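Local structure of gdp-l-fucose synthetase (Naegleria fowleri, 6AQZ) at residues A[82-87]-A[245-250]; A[149-152]-A[158-161]. The protein probably catalyses the NADPH-dependent last step of GDP-L-fucose synthesis from a GDP-4-keto-6-deoxymannose intermediate, and binds NADP. All coordinates share one frame; numbering follows the deposited sequence.

Contact 1 (A[82-87]-A[245-250]). With NAP (NADP nicotinamide-adenine-dinucleotide phosphate), chain G.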
loop_
_atom_site.group_PDB
_atom_site.type_symbol
_atom_site.label_atom_id
_atom_site.label_comp_id
_atom_site.label_asym_id
_atom_site.label_seq_id
_atom_site.Cartn_x
_atom_site.Cartn_y
_atom_site.Cartn_z
ATOM N N ILE A 82 -20.473 3.695 7.843
ATOM C CA ILE A 82 -20.403 3.005 6.561
ATOM C C ILE A 82 -19.551 3.883 5.658
ATOM O O ILE A 82 -19.953 4.997 5.310
ATOM C CB ILE A 82 -21.784 2.760 5.944
ATOM C CG1 ILE A 82 -22.666 1.950 6.894
ATOM C CG2 ILE A 82 -21.633 2.027 4.606
ATOM C CD1 ILE A 82 -24.024 1.656 6.309
ATOM N N HIS A 83 -18.364 3.394 5.292
ATOM C CA HIS A 83 -17.361 4.181 4.571
ATOM C C HIS A 83 -17.432 3.810 3.092
ATOM O O HIS A 83 -16.855 2.810 2.667
ATOM C CB HIS A 83 -15.977 3.922 5.164
ATOM C CG HIS A 83 -14.851 4.506 4.372
ATOM N ND1 HIS A 83 -14.924 5.751 3.777
ATOM C CD2 HIS A 83 -13.607 4.036 4.116
ATOM C CE1 HIS A 83 -13.783 6.006 3.163
ATOM N NE2 HIS A 83 -12.963 4.987 3.364
ATOM N N LEU A 84 -18.177 4.606 2.309
ATOM C CA LEU A 84 -18.300 4.385 0.876
ATOM C C LEU A 84 -17.523 5.399 0.043
ATOM O O LEU A 84 -17.309 5.164 -1.146
ATOM C CB LEU A 84 -19.782 4.420 0.453
ATOM C CG LEU A 84 -20.761 3.497 1.214
ATOM C CD1 LEU A 84 -22.192 3.731 0.720
ATOM C CD2 LEU A 84 -20.438 2.026 1.141
ATOM N N ALA A 85 -17.101 6.511 0.623
ATOM C CA ALA A 85 -16.429 7.527 -0.170
ATOM C C ALA A 85 -15.135 6.967 -0.745
ATOM O O ALA A 85 -14.411 6.206 -0.086
ATOM C CB ALA A 85 -16.122 8.754 0.693
ATOM N N ALA A 86 -14.871 7.329 -1.998
ATOM C CA ALA A 86 -13.637 6.983 -2.684
ATOM C C ALA A 86 -13.434 7.973 -3.818
ATOM O O ALA A 86 -14.388 8.562 -4.327
ATOM C CB ALA A 86 -13.669 5.562 -3.242
ATOM N N PHE A 87 -12.191 8.096 -4.254
ATOM C CA PHE A 87 -11.882 8.895 -5.426
ATOM C C PHE A 87 -11.759 7.928 -6.593
ATOM O O PHE A 87 -10.832 7.120 -6.647
ATOM C CB PHE A 87 -10.617 9.714 -5.228
ATOM C CG PHE A 87 -10.160 10.400 -6.464
ATOM C CD1 PHE A 87 -10.809 11.516 -6.924
ATOM C CD2 PHE A 87 -9.069 9.914 -7.177
ATOM C CE1 PHE A 87 -10.389 12.144 -8.077
ATOM C CE2 PHE A 87 -8.636 10.540 -8.335
ATOM C CZ PHE A 87 -9.299 11.654 -8.784
ATOM N N ARG A 245 -29.063 -3.748 0.773
ATOM C CA ARG A 245 -29.610 -4.682 1.754
ATOM C C ARG A 245 -28.532 -5.653 2.250
ATOM O O ARG A 245 -28.453 -5.951 3.452
ATOM C CB ARG A 245 -30.801 -5.440 1.154
ATOM C CG ARG A 245 -32.049 -4.580 0.944
ATOM C CD ARG A 245 -33.268 -5.427 0.601
ATOM N NE ARG A 245 -33.150 -6.002 -0.731
ATOM C CZ ARG A 245 -33.208 -7.297 -1.022
ATOM N NH1 ARG A 245 -33.375 -8.210 -0.066
ATOM N NH2 ARG A 245 -33.091 -7.673 -2.289
ATOM N N MET A 246 -27.686 -6.142 1.337
ATOM C CA MET A 246 -26.568 -6.989 1.724
ATOM C C MET A 246 -25.599 -6.233 2.617
ATOM O O MET A 246 -25.079 -6.788 3.597
ATOM C CB MET A 246 -25.847 -7.492 0.477
ATOM C CG MET A 246 -26.769 -8.210 -0.460
ATOM S SD MET A 246 -26.067 -8.486 -2.088
ATOM C CE MET A 246 -25.106 -9.966 -1.812
ATOM N N LEU A 247 -25.352 -4.963 2.299
ATOM C CA LEU A 247 -24.479 -4.165 3.154
ATOM C C LEU A 247 -25.108 -3.974 4.526
ATOM O O LEU A 247 -24.416 -4.043 5.550
ATOM C CB LEU A 247 -24.172 -2.813 2.497
ATOM C CG LEU A 247 -23.411 -1.708 3.241
ATOM C CD1 LEU A 247 -21.980 -2.158 3.663
ATOM C CD2 LEU A 247 -23.297 -0.503 2.352
ATOM N N LEU A 248 -26.421 -3.706 4.568
ATOM C CA LEU A 248 -27.077 -3.508 5.857
ATOM C C LEU A 248 -27.104 -4.797 6.681
ATOM O O LEU A 248 -26.872 -4.763 7.894
ATOM C CB LEU A 248 -28.475 -2.938 5.653
ATOM C CG LEU A 248 -28.366 -1.478 5.194
ATOM C CD1 LEU A 248 -29.720 -0.922 4.753
ATOM C CD2 LEU A 248 -27.705 -0.585 6.240
ATOM N N TRP A 249 -27.373 -5.936 6.043
ATOM C CA TRP A 249 -27.222 -7.206 6.743
ATOM C C TRP A 249 -25.815 -7.350 7.330
ATOM O O TRP A 249 -25.650 -7.781 8.476
ATOM C CB TRP A 249 -27.539 -8.364 5.791
ATOM C CG TRP A 249 -27.286 -9.685 6.390
ATOM C CD1 TRP A 249 -28.181 -10.480 7.044
ATOM C CD2 TRP A 249 -26.033 -10.386 6.417
ATOM N NE1 TRP A 249 -27.569 -11.631 7.479
ATOM C CE2 TRP A 249 -26.251 -11.604 7.104
ATOM C CE3 TRP A 249 -24.752 -10.102 5.929
ATOM C CZ2 TRP A 249 -25.237 -12.543 7.308
ATOM C CZ3 TRP A 249 -23.729 -11.037 6.142
ATOM C CH2 TRP A 249 -23.984 -12.236 6.829
ATOM N N THR A 250 -24.794 -6.974 6.563
ATOM C CA THR A 250 -23.412 -7.065 7.033
ATOM C C THR A 250 -23.198 -6.231 8.294
ATOM O O THR A 250 -22.632 -6.711 9.273
ATOM C CB THR A 250 -22.462 -6.641 5.899
ATOM O OG1 THR A 250 -22.588 -7.551 4.798
ATOM C CG2 THR A 250 -20.998 -6.609 6.345
HETATM P PA NAP G . -19.921 7.260 -6.695
HETATM O O1A NAP G . -18.902 7.824 -7.639
HETATM O O2A NAP G . -21.324 6.949 -7.145
HETATM O O5B NAP G . -20.061 8.198 -5.342
HETATM C C5B NAP G . -18.834 8.174 -4.701
HETATM C C4B NAP G . -19.006 8.996 -3.395
HETATM O O4B NAP G . -17.722 9.407 -2.862
HETATM C C3B NAP G . -19.902 10.281 -3.621
HETATM O O3B NAP G . -20.709 10.503 -2.497
HETATM C C2B NAP G . -18.847 11.397 -3.605
HETATM O O2B NAP G . -19.277 12.547 -3.083
HETATM C C1B NAP G . -17.888 10.773 -2.503
HETATM N N9A NAP G . -16.585 11.427 -2.484
HETATM C C8A NAP G . -15.595 11.352 -3.442
HETATM N N7A NAP G . -14.494 12.072 -3.126
HETATM C C5A NAP G . -14.806 12.650 -1.907
HETATM C C6A NAP G . -14.079 13.501 -1.080
HETATM N N6A NAP G . -12.792 13.901 -1.441
HETATM N N1A NAP G . -14.583 13.930 0.103
HETATM C C2A NAP G . -15.841 13.474 0.380
HETATM N N3A NAP G . -16.666 12.666 -0.319
HETATM C C4A NAP G . -16.105 12.254 -1.481
HETATM O O3 NAP G . -19.116 5.871 -6.236
HETATM P PN NAP G . -20.082 4.647 -5.917
HETATM O O1N NAP G . -21.120 4.945 -4.903
HETATM O O2N NAP G . -20.339 3.761 -7.115
HETATM O O5D NAP G . -19.044 3.563 -5.018
HETATM C C5D NAP G . -18.851 3.957 -3.719
HETATM C C4D NAP G . -18.021 2.844 -3.121
HETATM O O4D NAP G . -18.417 1.615 -3.755
HETATM C C3D NAP G . -16.492 3.091 -3.536
HETATM O O3D NAP G . -15.671 2.804 -2.457
HETATM C C2D NAP G . -16.285 2.103 -4.704
HETATM O O2D NAP G . -15.027 1.552 -4.762
HETATM C C1D NAP G . -17.271 0.969 -4.297
HETATM N N1N NAP G . -17.603 0.123 -5.479
HETATM C C2N NAP G . -18.445 0.566 -6.502
HETATM C C3N NAP G . -18.697 -0.236 -7.596
HETATM C C7N NAP G . -19.592 0.261 -8.689
HETATM O O7N NAP G . -19.785 -0.373 -9.741
HETATM N N7N NAP G . -20.235 1.494 -8.536
HETATM C C4N NAP G . -18.097 -1.581 -7.749
HETATM C C5N NAP G . -17.200 -1.963 -6.617
HETATM C C6N NAP G . -16.995 -1.155 -5.575
HETATM P P2B NAP G . -20.036 13.764 -4.259
HETATM O O1X NAP G . -21.281 13.013 -4.617
HETATM O O2X NAP G . -20.195 14.961 -3.319
HETATM O O3X NAP G . -18.951 13.836 -5.293
#
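Leu247 of helix 240-253 sets its CD2 methyl against both Ile82 and Leu84 at the end of strand 80-83. Its CD2 lies 3.8 Å from Ile82 CG2 and 4.0 Å from Leu84 CD2, and its side chain runs at a slant to both partners. The two branches of Ile82 divide the helix between them: CG2, placed opposite the backbone N by a chi1 of -58°, takes Leu247, whereas the extended CG1 arm carries CD1 to within 4.3 Å of Leu248 CD2. No hydrogen bond joins the segments, and all four residues are buried. Phe36, Val40 and Ile43 of helix 35-46 pack on the same leucines, Phe36 also touching Leu84, and Ile125 of the adjoining strand meets Leu247.

While the Leu84 side chain faces the helix, its carbonyl serves the cofactor: the ribose hydroxyl O3D of NADP gives a weak hydrogen bond of 3.2 Å to Leu84 O. Ala86 CB lies 3.5 Å from O3D of NADP, and Ala85 CA as far from O4B of its adenosine ribose. Parallel strands backed by helices, with the cofactor bound at the strands' C-terminal ends, as at 82-87, are characteristic of the NADP-binding Rossmann fold.

Contact 2 (A[149-152]-A[158-161]). With NAP (NADP nicotinamide-adenine-dinucleotide phosphate), chain G.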
loop_
_atom_site.group_PDB
_atom_site.type_symbol
_atom_site.label_atom_id
_atom_site.label_comp_id
_atom_site.label_asym_id
_atom_site.label_seq_id
_atom_site.Cartn_x
_atom_site.Cartn_y
_atom_site.Cartn_z
ATOM N N GLY A 149 -0.618 -11.445 -4.707
ATOM C CA GLY A 149 -0.009 -11.006 -5.940
ATOM C C GLY A 149 -0.465 -9.632 -6.394
ATOM O O GLY A 149 -1.459 -9.079 -5.914
ATOM N N PRO A 150 0.266 -9.058 -7.344
ATOM C CA PRO A 150 0.007 -7.675 -7.720
ATOM C C PRO A 150 -1.273 -7.562 -8.535
ATOM O O PRO A 150 -1.629 -8.482 -9.290
ATOM C CB PRO A 150 1.238 -7.301 -8.561
ATOM C CG PRO A 150 1.692 -8.592 -9.127
ATOM C CD PRO A 150 1.391 -9.640 -8.090
ATOM N N PRO A 151 -1.985 -6.459 -8.417
ATOM C CA PRO A 151 -3.191 -6.274 -9.244
ATOM C C PRO A 151 -2.847 -5.965 -10.692
ATOM O O PRO A 151 -1.669 -5.846 -11.043
ATOM C CB PRO A 151 -3.907 -5.102 -8.563
ATOM C CG PRO A 151 -2.772 -4.286 -7.984
ATOM C CD PRO A 151 -1.722 -5.304 -7.542
ATOM N N HIS A 152 -3.859 -5.853 -11.547
ATOM C CA HIS A 152 -3.596 -5.481 -12.926
ATOM C C HIS A 152 -2.972 -4.094 -12.987
ATOM O O HIS A 152 -3.232 -3.229 -12.149
ATOM C CB HIS A 152 -4.874 -5.504 -13.761
ATOM C CG HIS A 152 -4.627 -5.347 -15.229
ATOM N ND1 HIS A 152 -4.703 -4.129 -15.870
ATOM C CD2 HIS A 152 -4.291 -6.251 -16.181
ATOM C CE1 HIS A 152 -4.435 -4.289 -17.153
ATOM N NE2 HIS A 152 -4.180 -5.567 -17.369
ATOM N N TYR A 158 -5.327 2.720 -7.676
ATOM C CA TYR A 158 -6.615 2.532 -7.031
ATOM C C TYR A 158 -6.667 1.170 -6.341
ATOM O O TYR A 158 -7.096 1.064 -5.188
ATOM C CB TYR A 158 -7.717 2.686 -8.085
ATOM C CG TYR A 158 -9.108 2.461 -7.589
ATOM C CD1 TYR A 158 -9.822 3.502 -7.018
ATOM C CD2 TYR A 158 -9.727 1.220 -7.709
ATOM C CE1 TYR A 158 -11.115 3.327 -6.573
ATOM C CE2 TYR A 158 -11.032 1.036 -7.264
ATOM C CZ TYR A 158 -11.712 2.101 -6.692
ATOM O OH TYR A 158 -12.995 1.958 -6.238
ATOM N N ALA A 159 -6.185 0.127 -7.007
ATOM C CA ALA A 159 -6.298 -1.198 -6.419
ATOM C C ALA A 159 -5.498 -1.291 -5.117
ATOM O O ALA A 159 -6.004 -1.786 -4.107
ATOM C CB ALA A 159 -5.840 -2.250 -7.430
ATOM N N TYR A 160 -4.258 -0.777 -5.109
ATOM C CA TYR A 160 -3.434 -0.861 -3.904
ATOM C C TYR A 160 -4.011 -0.033 -2.767
ATOM O O TYR A 160 -3.977 -0.464 -1.607
ATOM C CB TYR A 160 -1.989 -0.434 -4.203
ATOM C CG TYR A 160 -1.118 -1.569 -4.696
ATOM C CD1 TYR A 160 -1.013 -2.764 -3.973
ATOM C CD2 TYR A 160 -0.412 -1.457 -5.883
ATOM C CE1 TYR A 160 -0.214 -3.793 -4.426
ATOM C CE2 TYR A 160 0.390 -2.475 -6.332
ATOM C CZ TYR A 160 0.487 -3.638 -5.609
ATOM O OH TYR A 160 1.285 -4.655 -6.097
ATOM N N ALA A 161 -4.565 1.143 -3.076
ATOM C CA ALA A 161 -5.236 1.927 -2.041
ATOM C C ALA A 161 -6.371 1.136 -1.388
ATOM O O ALA A 161 -6.549 1.186 -0.161
ATOM C CB ALA A 161 -5.754 3.237 -2.632
HETATM P PA NAP G . -19.921 7.260 -6.695
HETATM O O1A NAP G . -18.902 7.824 -7.639
HETATM O O2A NAP G . -21.324 6.949 -7.145
HETATM O O5B NAP G . -20.061 8.198 -5.342
HETATM C C5B NAP G . -18.834 8.174 -4.701
HETATM C C4B NAP G . -19.006 8.996 -3.395
HETATM O O4B NAP G . -17.722 9.407 -2.862
HETATM C C3B NAP G . -19.902 10.281 -3.621
HETATM O O3B NAP G . -20.709 10.503 -2.497
HETATM C C2B NAP G . -18.847 11.397 -3.605
HETATM O O2B NAP G . -19.277 12.547 -3.083
HETATM C C1B NAP G . -17.888 10.773 -2.503
HETATM N N9A NAP G . -16.585 11.427 -2.484
HETATM C C8A NAP G . -15.595 11.352 -3.442
HETATM N N7A NAP G . -14.494 12.072 -3.126
HETATM C C5A NAP G . -14.806 12.650 -1.907
HETATM C C6A NAP G . -14.079 13.501 -1.080
HETATM N N6A NAP G . -12.792 13.901 -1.441
HETATM N N1A NAP G . -14.583 13.930 0.103
HETATM C C2A NAP G . -15.841 13.474 0.380
HETATM N N3A NAP G . -16.666 12.666 -0.319
HETATM C C4A NAP G . -16.105 12.254 -1.481
HETATM O O3 NAP G . -19.116 5.871 -6.236
HETATM P PN NAP G . -20.082 4.647 -5.917
HETATM O O1N NAP G . -21.120 4.945 -4.903
HETATM O O2N NAP G . -20.339 3.761 -7.115
HETATM O O5D NAP G . -19.044 3.563 -5.018
HETATM C C5D NAP G . -18.851 3.957 -3.719
HETATM C C4D NAP G . -18.021 2.844 -3.121
HETATM O O4D NAP G . -18.417 1.615 -3.755
HETATM C C3D NAP G . -16.492 3.091 -3.536
HETATM O O3D NAP G . -15.671 2.804 -2.457
HETATM C C2D NAP G . -16.285 2.103 -4.704
HETATM O O2D NAP G . -15.027 1.552 -4.762
HETATM C C1D NAP G . -17.271 0.969 -4.297
HETATM N N1N NAP G . -17.603 0.123 -5.479
HETATM C C2N NAP G . -18.445 0.566 -6.502
HETATM C C3N NAP G . -18.697 -0.236 -7.596
HETATM C C7N NAP G . -19.592 0.261 -8.689
HETATM O O7N NAP G . -19.785 -0.373 -9.741
HETATM N N7N NAP G . -20.235 1.494 -8.536
HETATM C C4N NAP G . -18.097 -1.581 -7.749
HETATM C C5N NAP G . -17.200 -1.963 -6.617
HETATM C C6N NAP G . -16.995 -1.155 -5.575
HETATM P P2B NAP G . -20.036 13.764 -4.259
HETATM O O1X NAP G . -21.281 13.013 -4.617
HETATM O O2X NAP G . -20.195 14.961 -3.319
HETATM O O3X NAP G . -18.951 13.836 -5.293
#
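The pyrrolidine ring of Pro151 lies over one face of the Tyr160 phenol, the two side chains crossing at about a right angle. Pro151 CG stands 4.1 Å from the ring centroid and 15° off its normal, a CH-pi contact, while CD comes down on the phenol end at 3.4 Å from Tyr160 CZ. Next to it, Pro151 CB meets Ala159 CB at 3.6 Å, so one proline covers two successive residues of the helix. Pro150 adds a smaller touch, its CB lying 3.6 Å from Tyr160 OH.

Just before Ala159 on helix 156-179, Tyr158 turns to the cofactor instead. A chi1 of 177° swings its phenol away from the backbone N toward the nicotinamide ribose, where Tyr158 OH is hydrogen-bonded to O2D of NADP at a short 2.5 Å; O2D sits at the ring edge close to its plane. With Lys162, also bonded to the cofactor, Tyr158 forms the YxxxK pair of the short-chain dehydrogenase/reductase superfamily, where the tyrosine commonly serves as general acid/base, a role probable here too.

Farther out, Arg163 of the same helix holds the loop by a hydrogen bond to Gly149 O and also packs against Pro151. Trp102 of helix 98-118 touches Tyr160, and Met164 and Glu148 of the second subunit pack on Tyr160 and Pro150 respectively.

Overall arrangement
Contact 1 lies near the middle of the chain, contact 2 about 17 Å from its centre and beside the second subunit; their own centres are about 20 Å apart. Both are largely buried and lack hydrogen bonds between their segments, but the first rests aliphatic methyls of the strand end and the helix on each other, whereas the second sets one proline of a loop on an aromatic face and an alanine. Helix 98-118 packs against residues of both, and Phe87 O at the end of 82-87 approaches Tyr158 CD1 at 3.8 Å. NADP spans the two: contact 1 accepts a weak hydrogen bond from one hydroxyl of the nicotinamide ribose, and contact 2 meets the other through a phenol oxygen.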